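Local coordinates for Ice-binding protein (Flavobacteriaceae bacterium, PDB 5UYT) that binds ice and has antifreeze activity, as a bacterial protein with two ice-binding-like domains, each built as a right-handed beta-helix, at residues 28-33 with 45-50; 291-296 with 310-315; 316-321 with 342-347; 324-329 with 350-355; 336-341 with 363-368. All blocks are in the same frame, centred on the assembly; numbering follows the deposited sequence.

Interaction 1: 28-33 with 45-50; sequences HITGDV and NVDGVM
Asp32 reaches across to Val49 and lies alongside it, both side chains pointing the same way. Its CB sits 3.4 Å from Val49 O. Chi1 (-69°) sets CG beside the backbone N, 3.6 Å from Val49 O. OD1 accepts a hydrogen bond from Val49 N at 2.8 Å. The bond is nearly straight, but the N-H arrives from well above the carboxylate plane. OD2 takes a second bond from Gln51 NE2, so both oxygens are held. Val49 O accepts from Val33 N. Further along, Val33 CG1 packs on Met50 CE at 3.6 Å, the methionine chain bending back to bring its methyl there. Opposite Thr30, Asp47 is the centre of an inverse gamma turn. Its N donates to Ile29 O, and its O accepts from Gly31 N. Water 2 bridges Thr30 OG1, 2.6 Å away, and Asp47 OD2. Arg200 also bonds that hydroxyl, and Tyr312 bonds Asp47 OD1. This is packing of successive coils of the first beta-helix. Strand 12-16 covers Ile29, and strand 198-200 flanks strand 28-30. Asn45, in a loop, touches Leu295, and Met50, at the start of strand 50-52, touches Leu296, both in the second domain.

Interaction 2: 291-296 with 310-315; sequences TDIELL and HTYLLN
Ile293 CD1 sits over the centre of the His310 ring, 3.7 Å from its centroid, in a CH-pi contact. The two segments pair in parallel as neighbouring coils of the second right-handed beta-helix. Ile293 also lies beside Tyr312, its CB 3.7 Å from CD1 of the tyrosine ring. Leu295 packs on the same ring and puts its CB against Leu314 CD2 at 3.6 Å. On the face that carries Leu313, Thr291 CG2 meets Leu313 CB. Backbone bonds set this register: Leu313 N donates to Ile293 O, and Leu295 N donates to Leu313 O. At the start of the pair Thr311 bonds Asp292 twice. Its O accepts from Asp292 N, and its N donates to Asp292 OD2 at 2.8 Å, on the anti side of the carboxylate. The same OD2 lies at the edge of the His310 ring, in its plane. His310 ND1 donates to Tyr312 OH at 3.1 Å, which probably helps set the turn of the imidazole against Ile293 CD1. An alanine at His310 would probably open a gap above Ile293 CD1 and leave Tyr312 OH short of one donor. Further out, Asp47 and Thr308 also hold that hydroxyl, and Lys339 bonds Thr291 OG1. At the far end one water donates to Glu294 OE2 and to Leu295 O, and accepts from Asn315 N at 2.8 Å.

Interaction 3: 316-321 with 342-347; sequences AATVLN and GALSTT
Thr318 and Leu344 pair through backbone and side chain alike. The backbone bonds come first. Thr318 N donates to Ala343 O at 2.8 Å, and Thr318 O accepts from Ser345 N. Leu320 repeats the pattern, its N giving to Ser345 O and its O taking from Thr347 N. C-H groups add weaker contacts, such as Thr346 CA to Leu320 O at 3.2 Å. Glycine suits position 342, because a CB there would clash with Ala317 N. These are parallel strands on successive coils of the second beta-helix. The apolar and van der Waals contacts are light. Thr318 CG2 meets Leu344 CD1 at 3.9 Å, and Leu320 CB meets Thr346 CG2 at 4.0 Å. Thr347 puts its CG2 against Asn321 CG at 3.6 Å. Phe301, from a loop earlier in the chain, touches Thr318 and Leu320. Two threonine hydroxyls bond within their own segment. Thr318 OG1, beside its backbone N, donates to Ala316 O at 3.1 Å. An alanine at Thr318 would probably leave Ala316 O without this donor and Leu344 CD1 without its methyl neighbour. Thr346 OG1 donates to Thr347 O and also bonds Asn374 and Thr377. Thr347 OG1 bonds Gly322 N. Water 4 joins Thr318 O to Ser345 OG, and that OG lies 3.6 Å from Val319 CG2.

Interaction 4: 324-329 with 350-355; sequences VTLDAQ and ASVELI
Leu326 packs against two side chains of the neighbouring strand. Its CD1 touches Leu354 CD2 at 3.8 Å and Val352 CG1 at 3.9 Å. Leu326 and Leu354 lie side by side and point the same way, while Val352 is met at a slant. This face, with Val324, Leu326 and Val352 buried, turns to the interior of the beta-helix. The outer face is the solvent side: Glu353, Asp327 and Ile355 are partly exposed on it, while Thr325 is buried. Ile355 does most of the apolar work there. Its CG1 lies between the backbone N and the carbonyl carbon (chi1 68°), and from that position it meets Thr325 CG2 and Asp327 CB, both at 3.7 Å. The Thr325 and Ile355 side chains cross at about a right angle. Glu353 gives little beyond CB, which is 4.0 Å from Thr325 OG1. Its chain bends at chi2, and its carboxylate leads away to a long, weak ion pair with Lys380. Regular parallel backbone bonds join the strands between the two faces. Leu326 N donates to Glu353 O at 2.8 Å, and Ile355 N donates to Leu326 O. The last of them, Ala328 N to Ile355 O, is longer at 3.2 Å. Beyond it the chain leaves the strand in an Asx turn. Asp327 OD1 accepts from Gln329 N, met from above the carboxylate plane, and from Asn356 ND2. Strand 323-327 is the middle one of three, with strand 305-307 on one edge and strand 351-355 on the other. Strand 363-367 lies across the interior and meets Leu326 and Val352.

Interaction 5: 336-341 with 363-368; sequences FVIKIN and VFWKVD
Ile340 O is gripped by two donors of segment 363-368. Asp368 N gives a nearly straight bond at 3.0 Å. Lys366 NZ adds another at 3.2 Å, from well above the carbonyl plane. To get there the lysine chain curls at chi2 and chi3 (-81° and -53°), and its CE rests on Lys339 CB at 3.7 Å. The ammonium thus bonds the adjacent coil, and Tyr283 and Asn287 of helix 270-288 touch its side chain. Lys339 turns the other way, its NZ bonding Leu289 O; the divergence probably eases repulsion between the two charges. The backbone bonds are short and regular, with Ile340 N to Lys366 O at 2.7 Å. Strands 336-340 and 363-367 are successive parallel rungs of the second right-handed beta-helix. The face that carries Ile338, Trp365, Ile340 and Val367 looks into its core. There Ile338 lies beside Trp365 and sets CD1 over one face of the indole, 3.6 Å from the centroid of the six-membered ring. Ile340 CD1 comes instead to the edge of the indole, near its plane, and also meets Val367 CG2. Trp365 NE1 bonds Lys380 O, which probably helps hold the indole against turning. Phe336 CD2 meets Val363 CG2 at 4.0 Å.

Interaction 1 belongs to the first ice-binding-like domain, and the other four to the second. One place where the two domains meet is the touch between interactions 1 and 2: Asp47 OD1 lies 2.5 Å from Tyr312 OH, a probable hydrogen bond, and their centres are 11 Å apart. Interaction 5 continues the sheet of interaction 2, with Tyr312 N 2.8 Å from Val337 O. The chain then winds on, so the segments of interactions 3, 4 and 5 alternate along the sequence. Side chains join them in the interior, as where Thr318 OG1 meets Ile340 CG2 at 3.4 Å. Interactions 1 and 3 have centres about 20 Å apart and do not touch.

Interaction 1: 28-33 with 45-50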
# COMPACT_ATOMS: atom_id res chain seq x y z
N HIS A 28 8.38 -5.00 3.49
CA HIS A 28 7.19 -4.19 3.23
C HIS A 28 7.68 -2.85 2.66
O HIS A 28 8.37 -2.08 3.35
CB HIS A 28 6.40 -3.99 4.52
CG HIS A 28 5.96 -5.28 5.17
ND1 HIS A 28 5.01 -6.10 4.61
CD2 HIS A 28 6.38 -5.90 6.29
CE1 HIS A 28 4.83 -7.16 5.38
NE2 HIS A 28 5.67 -7.07 6.40
N ILE A 29 7.39 -2.61 1.39
CA ILE A 29 7.99 -1.46 0.70
C ILE A 29 6.91 -0.63 0.06
O ILE A 29 6.07 -1.19 -0.64
CB ILE A 29 8.94 -1.89 -0.46
CG1 ILE A 29 10.01 -2.92 -0.01
CG2 ILE A 29 9.54 -0.65 -1.14
CD1 ILE A 29 11.14 -2.36 0.82
N THR A 30 6.95 0.68 0.29
CA THR A 30 6.07 1.64 -0.37
C THR A 30 6.93 2.66 -1.10
O THR A 30 7.62 3.45 -0.47
CB THR A 30 5.14 2.37 0.61
OG1 THR A 30 4.40 1.40 1.34
CG2 THR A 30 4.16 3.31 -0.17
N GLY A 31 6.82 2.67 -2.42
CA GLY A 31 7.66 3.48 -3.29
C GLY A 31 8.21 2.58 -4.39
O GLY A 31 8.25 1.34 -4.24
N ASP A 32 8.70 3.20 -5.47
CA ASP A 32 9.36 2.40 -6.50
C ASP A 32 10.66 1.78 -5.95
O ASP A 32 11.28 2.31 -5.01
CB ASP A 32 9.62 3.22 -7.76
CG ASP A 32 8.35 3.61 -8.51
OD1 ASP A 32 7.24 3.20 -8.11
OD2 ASP A 32 8.48 4.35 -9.52
N VAL A 33 11.11 0.71 -6.61
CA VAL A 33 12.37 0.02 -6.29
C VAL A 33 13.12 -0.13 -7.60
O VAL A 33 12.56 -0.60 -8.59
CB VAL A 33 12.09 -1.38 -5.69
CG1 VAL A 33 13.39 -2.19 -5.56
CG2 VAL A 33 11.36 -1.27 -4.35
N ASN A 45 5.68 -8.69 -2.95
CA ASN A 45 4.77 -7.61 -3.38
C ASN A 45 5.25 -6.26 -2.85
O ASN A 45 5.50 -6.12 -1.64
CB ASN A 45 3.32 -7.91 -2.93
CG ASN A 45 2.72 -9.05 -3.70
OD1 ASN A 45 2.81 -9.10 -4.93
ND2 ASN A 45 2.07 -9.98 -2.99
N VAL A 46 5.43 -5.32 -3.77
CA VAL A 46 5.89 -3.96 -3.47
C VAL A 46 4.80 -2.97 -3.83
O VAL A 46 4.21 -3.09 -4.90
CB VAL A 46 7.19 -3.65 -4.25
CG1 VAL A 46 7.50 -2.15 -4.22
CG2 VAL A 46 8.35 -4.42 -3.63
N ASP A 47 4.46 -2.05 -2.92
CA ASP A 47 3.54 -0.98 -3.30
C ASP A 47 4.32 0.10 -4.04
O ASP A 47 4.61 1.17 -3.50
CB ASP A 47 2.81 -0.37 -2.08
CG ASP A 47 1.78 0.66 -2.49
OD1 ASP A 47 1.42 0.65 -3.69
OD2 ASP A 47 1.30 1.47 -1.65
N GLY A 48 4.59 -0.18 -5.31
CA GLY A 48 5.44 0.67 -6.14
C GLY A 48 5.81 -0.14 -7.38
O GLY A 48 5.51 -1.34 -7.46
N VAL A 49 6.44 0.53 -8.34
CA VAL A 49 6.82 -0.14 -9.59
C VAL A 49 8.25 -0.62 -9.49
O VAL A 49 9.15 0.11 -8.99
CB VAL A 49 6.65 0.81 -10.79
CG1 VAL A 49 7.07 0.15 -12.11
CG2 VAL A 49 5.22 1.33 -10.83
N MET A 50 8.47 -1.85 -9.96
CA MET A 50 9.85 -2.37 -10.10
C MET A 50 10.45 -1.77 -11.37
O MET A 50 10.07 -2.16 -12.47
CB MET A 50 9.85 -3.92 -10.14
CG MET A 50 9.12 -4.56 -8.95
SD MET A 50 9.70 -4.03 -7.32
CE MET A 50 11.39 -4.66 -7.33
O HOH W 1 5.18 -4.28 0.40
O HOH W 2 1.83 1.28 0.94

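Interaction 2: 291-296 with 310-315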
# COMPACT_ATOMS: atom_id res chain seq x y z
N THR A 291 -3.71 0.10 -15.32
CA THR A 291 -3.00 -0.37 -14.12
C THR A 291 -1.93 0.65 -13.73
O THR A 291 -1.16 1.08 -14.60
CB THR A 291 -2.29 -1.71 -14.43
OG1 THR A 291 -3.30 -2.69 -14.66
CG2 THR A 291 -1.39 -2.17 -13.27
N ASP A 292 -1.90 1.06 -12.47
CA ASP A 292 -0.80 1.89 -11.95
C ASP A 292 0.36 1.02 -11.49
O ASP A 292 1.53 1.31 -11.76
CB ASP A 292 -1.29 2.70 -10.74
CG ASP A 292 -2.31 3.72 -11.12
OD1 ASP A 292 -2.14 4.37 -12.17
OD2 ASP A 292 -3.28 3.89 -10.37
N ILE A 293 0.04 -0.02 -10.73
CA ILE A 293 1.07 -0.83 -10.04
C ILE A 293 0.65 -2.27 -10.14
O ILE A 293 -0.50 -2.60 -9.79
CB ILE A 293 1.23 -0.46 -8.54
CG1 ILE A 293 1.85 0.95 -8.37
CG2 ILE A 293 2.06 -1.53 -7.78
CD1 ILE A 293 1.71 1.48 -6.94
N GLU A 294 1.55 -3.13 -10.63
CA GLU A 294 1.25 -4.57 -10.62
C GLU A 294 1.88 -5.22 -9.39
O GLU A 294 3.10 -5.05 -9.15
CB GLU A 294 1.72 -5.30 -11.89
CG GLU A 294 1.40 -6.81 -11.84
CD GLU A 294 1.86 -7.58 -13.07
OE1 GLU A 294 2.37 -6.96 -14.04
OE2 GLU A 294 1.74 -8.83 -13.07
N LEU A 295 1.07 -5.95 -8.65
CA LEU A 295 1.54 -6.70 -7.47
C LEU A 295 1.94 -8.05 -8.01
O LEU A 295 1.09 -8.83 -8.46
CB LEU A 295 0.43 -6.79 -6.38
CG LEU A 295 -0.08 -5.44 -5.84
CD1 LEU A 295 -1.25 -5.57 -4.90
CD2 LEU A 295 1.03 -4.62 -5.16
N LEU A 296 3.25 -8.30 -8.01
CA LEU A 296 3.79 -9.38 -8.83
C LEU A 296 3.61 -10.81 -8.30
O LEU A 296 3.91 -11.78 -9.03
CB LEU A 296 5.27 -9.09 -9.11
CG LEU A 296 5.46 -7.88 -10.02
CD1 LEU A 296 6.93 -7.50 -10.04
CD2 LEU A 296 4.98 -8.13 -11.45
N HIS A 310 -4.62 3.77 -5.71
CA HIS A 310 -4.12 3.40 -7.05
C HIS A 310 -5.10 2.37 -7.63
O HIS A 310 -5.91 1.80 -6.90
CB HIS A 310 -2.76 2.68 -6.97
CG HIS A 310 -1.60 3.57 -6.62
ND1 HIS A 310 -1.01 3.54 -5.37
CD2 HIS A 310 -0.90 4.47 -7.35
CE1 HIS A 310 0.01 4.39 -5.35
NE2 HIS A 310 0.08 4.98 -6.53
N THR A 311 -4.91 2.08 -8.91
CA THR A 311 -5.44 0.88 -9.51
C THR A 311 -4.32 -0.18 -9.52
O THR A 311 -3.28 0.03 -10.16
CB THR A 311 -5.88 1.16 -10.95
OG1 THR A 311 -6.91 2.16 -10.96
CG2 THR A 311 -6.42 -0.13 -11.59
N TYR A 312 -4.56 -1.31 -8.86
CA TYR A 312 -3.56 -2.39 -8.79
C TYR A 312 -3.98 -3.53 -9.69
O TYR A 312 -5.18 -3.75 -9.89
CB TYR A 312 -3.49 -2.93 -7.36
CG TYR A 312 -2.88 -1.93 -6.42
CD1 TYR A 312 -1.49 -1.79 -6.34
CD2 TYR A 312 -3.69 -1.09 -5.63
CE1 TYR A 312 -0.91 -0.86 -5.48
CE2 TYR A 312 -3.11 -0.15 -4.77
CZ TYR A 312 -1.72 -0.05 -4.70
OH TYR A 312 -1.10 0.88 -3.88
N LEU A 313 -2.99 -4.27 -10.19
CA LEU A 313 -3.25 -5.53 -10.91
C LEU A 313 -2.58 -6.69 -10.16
O LEU A 313 -1.37 -6.65 -9.85
CB LEU A 313 -2.69 -5.48 -12.35
CG LEU A 313 -2.78 -6.81 -13.12
CD1 LEU A 313 -4.21 -7.26 -13.39
CD2 LEU A 313 -1.97 -6.69 -14.41
N LEU A 314 -3.37 -7.71 -9.85
CA LEU A 314 -2.83 -9.01 -9.46
C LEU A 314 -3.10 -9.93 -10.66
O LEU A 314 -4.26 -10.28 -10.89
CB LEU A 314 -3.52 -9.51 -8.19
CG LEU A 314 -3.14 -8.72 -6.92
CD1 LEU A 314 -4.35 -8.61 -6.02
CD2 LEU A 314 -2.01 -9.43 -6.18
N ASN A 315 -2.06 -10.31 -11.40
CA ASN A 315 -2.26 -10.93 -12.73
C ASN A 315 -2.41 -12.48 -12.71
O ASN A 315 -2.03 -13.15 -13.68
CB ASN A 315 -1.18 -10.49 -13.72
CG ASN A 315 -1.63 -10.67 -15.18
OD1 ASN A 315 -2.82 -10.51 -15.49
ND2 ASN A 315 -0.70 -11.03 -16.05
O HOH W 3 0.69 -10.00 -10.93

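Interaction 3: 316-321 with 342-347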
# COMPACT_ATOMS: atom_id res chain seq x y z
N ALA A 316 -2.98 -13.02 -11.62
CA ALA A 316 -3.17 -14.47 -11.44
C ALA A 316 -4.18 -14.68 -10.35
O ALA A 316 -4.57 -13.73 -9.67
CB ALA A 316 -1.83 -15.14 -11.03
N ALA A 317 -4.60 -15.93 -10.17
CA ALA A 317 -5.41 -16.29 -8.99
C ALA A 317 -4.73 -15.73 -7.75
O ALA A 317 -3.48 -15.83 -7.61
CB ALA A 317 -5.52 -17.80 -8.88
N THR A 318 -5.53 -15.18 -6.83
CA THR A 318 -4.99 -14.45 -5.70
C THR A 318 -5.46 -15.12 -4.42
O THR A 318 -6.62 -15.53 -4.32
CB THR A 318 -5.52 -13.01 -5.76
OG1 THR A 318 -4.93 -12.36 -6.90
CG2 THR A 318 -5.23 -12.23 -4.46
N VAL A 319 -4.54 -15.24 -3.46
CA VAL A 319 -4.89 -15.75 -2.15
C VAL A 319 -4.63 -14.62 -1.15
O VAL A 319 -3.50 -14.11 -1.07
CB VAL A 319 -4.03 -16.99 -1.76
CG1 VAL A 319 -4.39 -17.47 -0.36
CG2 VAL A 319 -4.26 -18.11 -2.78
N LEU A 320 -5.65 -14.19 -0.41
CA LEU A 320 -5.43 -13.24 0.68
C LEU A 320 -5.12 -14.04 1.94
O LEU A 320 -6.01 -14.73 2.50
CB LEU A 320 -6.67 -12.36 0.89
CG LEU A 320 -6.61 -11.45 2.14
CD1 LEU A 320 -5.46 -10.46 2.01
CD2 LEU A 320 -7.92 -10.67 2.36
N ASN A 321 -3.86 -13.97 2.39
CA ASN A 321 -3.44 -14.65 3.61
C ASN A 321 -3.33 -13.58 4.67
O ASN A 321 -2.47 -12.67 4.55
CB ASN A 321 -2.07 -15.36 3.46
CG ASN A 321 -1.69 -16.20 4.70
OD1 ASN A 321 -2.05 -15.89 5.85
ND2 ASN A 321 -0.95 -17.30 4.46
N GLY A 342 -8.05 -13.74 -12.27
CA GLY A 342 -8.25 -15.13 -11.86
C GLY A 342 -9.16 -15.14 -10.64
O GLY A 342 -9.74 -14.11 -10.29
N ALA A 343 -9.25 -16.29 -9.96
CA ALA A 343 -10.11 -16.43 -8.78
C ALA A 343 -9.48 -15.77 -7.55
O ALA A 343 -8.25 -15.60 -7.48
CB ALA A 343 -10.34 -17.91 -8.48
N LEU A 344 -10.33 -15.41 -6.60
CA LEU A 344 -9.89 -14.88 -5.31
C LEU A 344 -10.29 -15.86 -4.21
O LEU A 344 -11.46 -16.28 -4.16
CB LEU A 344 -10.55 -13.51 -5.02
CG LEU A 344 -10.35 -13.00 -3.59
CD1 LEU A 344 -8.85 -12.81 -3.27
CD2 LEU A 344 -11.14 -11.71 -3.33
N SER A 345 -9.35 -16.24 -3.36
CA SER A 345 -9.67 -17.07 -2.18
C SER A 345 -8.92 -16.47 -1.01
O SER A 345 -8.07 -15.59 -1.19
CB SER A 345 -9.26 -18.54 -2.40
OG SER A 345 -7.84 -18.65 -2.59
N THR A 346 -9.22 -16.93 0.21
CA THR A 346 -8.58 -16.36 1.40
C THR A 346 -8.27 -17.45 2.41
O THR A 346 -8.85 -18.55 2.34
CB THR A 346 -9.43 -15.25 2.12
OG1 THR A 346 -10.44 -15.84 2.94
CG2 THR A 346 -10.12 -14.28 1.11
N THR A 347 -7.44 -17.11 3.38
CA THR A 347 -7.31 -17.93 4.58
C THR A 347 -8.47 -17.66 5.54
O THR A 347 -9.16 -16.61 5.44
CB THR A 347 -5.99 -17.65 5.30
OG1 THR A 347 -5.92 -16.28 5.68
CG2 THR A 347 -4.77 -17.99 4.37
O HOH W 4 -7.20 -18.27 -5.34

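Interaction 4: 324-329 with 350-355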
# COMPACT_ATOMS: atom_id res chain seq x y z
N VAL A 324 -4.54 -7.42 4.56
CA VAL A 324 -4.11 -6.34 3.67
C VAL A 324 -4.72 -5.04 4.20
O VAL A 324 -5.89 -5.03 4.60
CB VAL A 324 -4.49 -6.62 2.18
CG1 VAL A 324 -6.00 -6.72 1.98
CG2 VAL A 324 -3.86 -5.58 1.24
N THR A 325 -3.93 -3.95 4.18
CA THR A 325 -4.39 -2.66 4.65
C THR A 325 -4.40 -1.66 3.51
O THR A 325 -3.48 -1.66 2.65
CB THR A 325 -3.47 -2.15 5.77
OG1 THR A 325 -3.51 -3.06 6.88
CG2 THR A 325 -3.87 -0.72 6.23
N LEU A 326 -5.47 -0.85 3.48
CA LEU A 326 -5.63 0.21 2.48
C LEU A 326 -5.47 1.56 3.18
O LEU A 326 -6.22 1.88 4.08
CB LEU A 326 -6.99 0.06 1.76
CG LEU A 326 -7.17 -1.37 1.20
CD1 LEU A 326 -8.59 -1.45 0.62
CD2 LEU A 326 -6.12 -1.70 0.12
N ASP A 327 -4.47 2.34 2.74
CA ASP A 327 -4.03 3.53 3.45
C ASP A 327 -4.34 4.71 2.53
O ASP A 327 -3.69 4.88 1.48
CB ASP A 327 -2.51 3.41 3.68
CG ASP A 327 -1.87 4.64 4.29
OD1 ASP A 327 -2.56 5.64 4.57
OD2 ASP A 327 -0.60 4.59 4.48
N ALA A 328 -5.32 5.53 2.92
CA ALA A 328 -5.71 6.70 2.13
C ALA A 328 -4.82 7.92 2.33
O ALA A 328 -5.02 8.93 1.68
CB ALA A 328 -7.18 7.06 2.38
N GLN A 329 -3.84 7.82 3.25
CA GLN A 329 -2.90 8.91 3.51
C GLN A 329 -3.58 10.26 3.82
O GLN A 329 -3.08 11.35 3.47
CB GLN A 329 -1.86 9.04 2.37
CG GLN A 329 -1.19 7.70 2.02
CD GLN A 329 -0.03 7.80 1.01
OE1 GLN A 329 1.03 7.20 1.21
NE2 GLN A 329 -0.23 8.51 -0.09
N ALA A 350 -8.84 -14.01 7.46
CA ALA A 350 -8.22 -12.97 6.62
C ALA A 350 -8.94 -11.63 6.86
O ALA A 350 -10.07 -11.60 7.38
CB ALA A 350 -8.26 -13.36 5.13
N SER A 351 -8.30 -10.51 6.49
CA SER A 351 -8.92 -9.22 6.75
C SER A 351 -8.48 -8.18 5.75
O SER A 351 -7.36 -8.26 5.21
CB SER A 351 -8.70 -8.72 8.21
OG SER A 351 -7.30 -8.55 8.53
N VAL A 352 -9.36 -7.22 5.54
CA VAL A 352 -9.05 -6.00 4.80
C VAL A 352 -9.22 -4.89 5.83
O VAL A 352 -10.31 -4.75 6.41
CB VAL A 352 -10.03 -5.80 3.62
CG1 VAL A 352 -9.74 -4.48 2.87
CG2 VAL A 352 -9.99 -7.02 2.68
N GLU A 353 -8.16 -4.11 6.09
CA GLU A 353 -8.28 -3.02 7.04
C GLU A 353 -8.05 -1.69 6.36
O GLU A 353 -7.37 -1.63 5.33
CB GLU A 353 -7.31 -3.23 8.23
CG GLU A 353 -7.59 -4.57 8.93
CD GLU A 353 -8.91 -4.66 9.70
OE1 GLU A 353 -9.52 -3.60 9.99
OE2 GLU A 353 -9.33 -5.81 10.06
N LEU A 354 -8.66 -0.65 6.91
CA LEU A 354 -8.62 0.68 6.31
C LEU A 354 -7.99 1.63 7.31
O LEU A 354 -8.37 1.64 8.52
CB LEU A 354 -10.06 1.14 5.99
CG LEU A 354 -10.86 0.15 5.11
CD1 LEU A 354 -12.27 0.65 4.84
CD2 LEU A 354 -10.19 -0.13 3.78
N ILE A 355 -7.03 2.43 6.84
CA ILE A 355 -6.38 3.41 7.71
C ILE A 355 -6.28 4.78 7.07
O ILE A 355 -6.39 4.92 5.85
CB ILE A 355 -4.97 2.98 8.21
CG1 ILE A 355 -3.94 2.93 7.06
CG2 ILE A 355 -5.04 1.63 8.93
CD1 ILE A 355 -2.50 2.71 7.54

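Interaction 5: 336-341 with 363-368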
# COMPACT_ATOMS: atom_id res chain seq x y z
N PHE A 336 -9.56 3.00 -4.18
CA PHE A 336 -8.65 1.89 -4.39
C PHE A 336 -9.33 0.92 -5.32
O PHE A 336 -10.48 0.49 -5.05
CB PHE A 336 -8.40 1.17 -3.07
CG PHE A 336 -7.85 2.05 -1.98
CD1 PHE A 336 -6.49 2.02 -1.69
CD2 PHE A 336 -8.70 2.89 -1.24
CE1 PHE A 336 -5.98 2.83 -0.66
CE2 PHE A 336 -8.18 3.69 -0.22
CZ PHE A 336 -6.84 3.66 0.07
N VAL A 337 -8.67 0.54 -6.41
CA VAL A 337 -9.23 -0.49 -7.26
C VAL A 337 -8.24 -1.64 -7.34
O VAL A 337 -7.06 -1.43 -7.62
CB VAL A 337 -9.58 0.04 -8.67
CG1 VAL A 337 -9.92 -1.13 -9.61
CG2 VAL A 337 -10.76 1.03 -8.60
N ILE A 338 -8.71 -2.86 -7.09
CA ILE A 338 -7.82 -4.06 -7.11
C ILE A 338 -8.36 -5.00 -8.18
O ILE A 338 -9.45 -5.57 -8.02
CB ILE A 338 -7.78 -4.74 -5.71
CG1 ILE A 338 -7.17 -3.72 -4.72
CG2 ILE A 338 -6.89 -6.00 -5.75
CD1 ILE A 338 -7.26 -4.11 -3.26
N LYS A 339 -7.66 -5.09 -9.30
CA LYS A 339 -8.08 -5.94 -10.42
C LYS A 339 -7.37 -7.29 -10.23
O LYS A 339 -6.14 -7.33 -10.09
CB LYS A 339 -7.63 -5.34 -11.76
CG LYS A 339 -8.17 -3.95 -12.06
CD LYS A 339 -7.92 -3.55 -13.52
CE LYS A 339 -6.46 -3.23 -13.72
NZ LYS A 339 -6.22 -2.84 -15.14
N ILE A 340 -8.12 -8.38 -10.29
CA ILE A 340 -7.53 -9.73 -10.10
C ILE A 340 -7.84 -10.55 -11.36
O ILE A 340 -9.02 -10.70 -11.72
CB ILE A 340 -8.11 -10.40 -8.81
CG1 ILE A 340 -7.67 -9.63 -7.56
CG2 ILE A 340 -7.70 -11.88 -8.76
CD1 ILE A 340 -8.34 -10.13 -6.26
N ASN A 341 -6.79 -11.03 -12.05
CA ASN A 341 -6.97 -11.82 -13.26
C ASN A 341 -6.95 -13.31 -12.89
O ASN A 341 -5.97 -14.05 -13.15
CB ASN A 341 -5.90 -11.43 -14.29
CG ASN A 341 -6.07 -12.14 -15.62
OD1 ASN A 341 -7.16 -12.65 -15.92
ND2 ASN A 341 -5.01 -12.17 -16.42
N VAL A 363 -13.58 1.38 -2.06
CA VAL A 363 -12.73 0.21 -2.34
C VAL A 363 -13.47 -0.76 -3.27
O VAL A 363 -14.64 -1.15 -2.98
CB VAL A 363 -12.41 -0.51 -1.02
CG1 VAL A 363 -11.58 -1.75 -1.30
CG2 VAL A 363 -11.68 0.47 -0.08
N PHE A 364 -12.83 -1.09 -4.40
CA PHE A 364 -13.44 -1.96 -5.40
C PHE A 364 -12.51 -3.09 -5.80
O PHE A 364 -11.31 -2.87 -5.99
CB PHE A 364 -13.79 -1.16 -6.66
CG PHE A 364 -14.69 -0.00 -6.36
CD1 PHE A 364 -16.07 -0.19 -6.32
CD2 PHE A 364 -14.15 1.23 -5.99
CE1 PHE A 364 -16.92 0.86 -5.98
CE2 PHE A 364 -15.01 2.30 -5.65
CZ PHE A 364 -16.37 2.10 -5.63
N TRP A 365 -13.08 -4.27 -5.96
CA TRP A 365 -12.30 -5.44 -6.34
C TRP A 365 -12.94 -5.98 -7.60
O TRP A 365 -14.14 -6.32 -7.60
CB TRP A 365 -12.41 -6.52 -5.26
CG TRP A 365 -11.98 -6.11 -3.87
CD1 TRP A 365 -12.70 -5.34 -2.98
CD2 TRP A 365 -10.77 -6.47 -3.22
NE1 TRP A 365 -11.98 -5.20 -1.81
CE2 TRP A 365 -10.79 -5.88 -1.93
CE3 TRP A 365 -9.64 -7.21 -3.61
CZ2 TRP A 365 -9.73 -6.02 -1.02
CZ3 TRP A 365 -8.59 -7.37 -2.69
CH2 TRP A 365 -8.65 -6.79 -1.40
N LYS A 366 -12.16 -6.06 -8.69
CA LYS A 366 -12.66 -6.63 -9.93
C LYS A 366 -12.06 -8.03 -10.04
O LYS A 366 -10.84 -8.13 -10.22
CB LYS A 366 -12.17 -5.75 -11.09
CG LYS A 366 -12.73 -6.07 -12.49
CD LYS A 366 -12.04 -7.24 -13.19
CE LYS A 366 -10.51 -7.12 -13.28
NZ LYS A 366 -9.91 -8.40 -13.77
N VAL A 367 -12.87 -9.09 -9.91
CA VAL A 367 -12.31 -10.45 -9.87
C VAL A 367 -12.78 -11.26 -11.10
O VAL A 367 -13.97 -11.55 -11.28
CB VAL A 367 -12.73 -11.19 -8.56
CG1 VAL A 367 -12.10 -12.58 -8.56
CG2 VAL A 367 -12.32 -10.34 -7.34
N ASP A 368 -11.83 -11.60 -11.97
CA ASP A 368 -12.18 -12.34 -13.17
C ASP A 368 -12.10 -13.84 -12.87
O ASP A 368 -11.18 -14.55 -13.31
CB ASP A 368 -11.28 -11.98 -14.35
CG ASP A 368 -11.71 -12.64 -15.64
OD1 ASP A 368 -12.88 -13.04 -15.76
OD2 ASP A 368 -10.86 -12.75 -16.57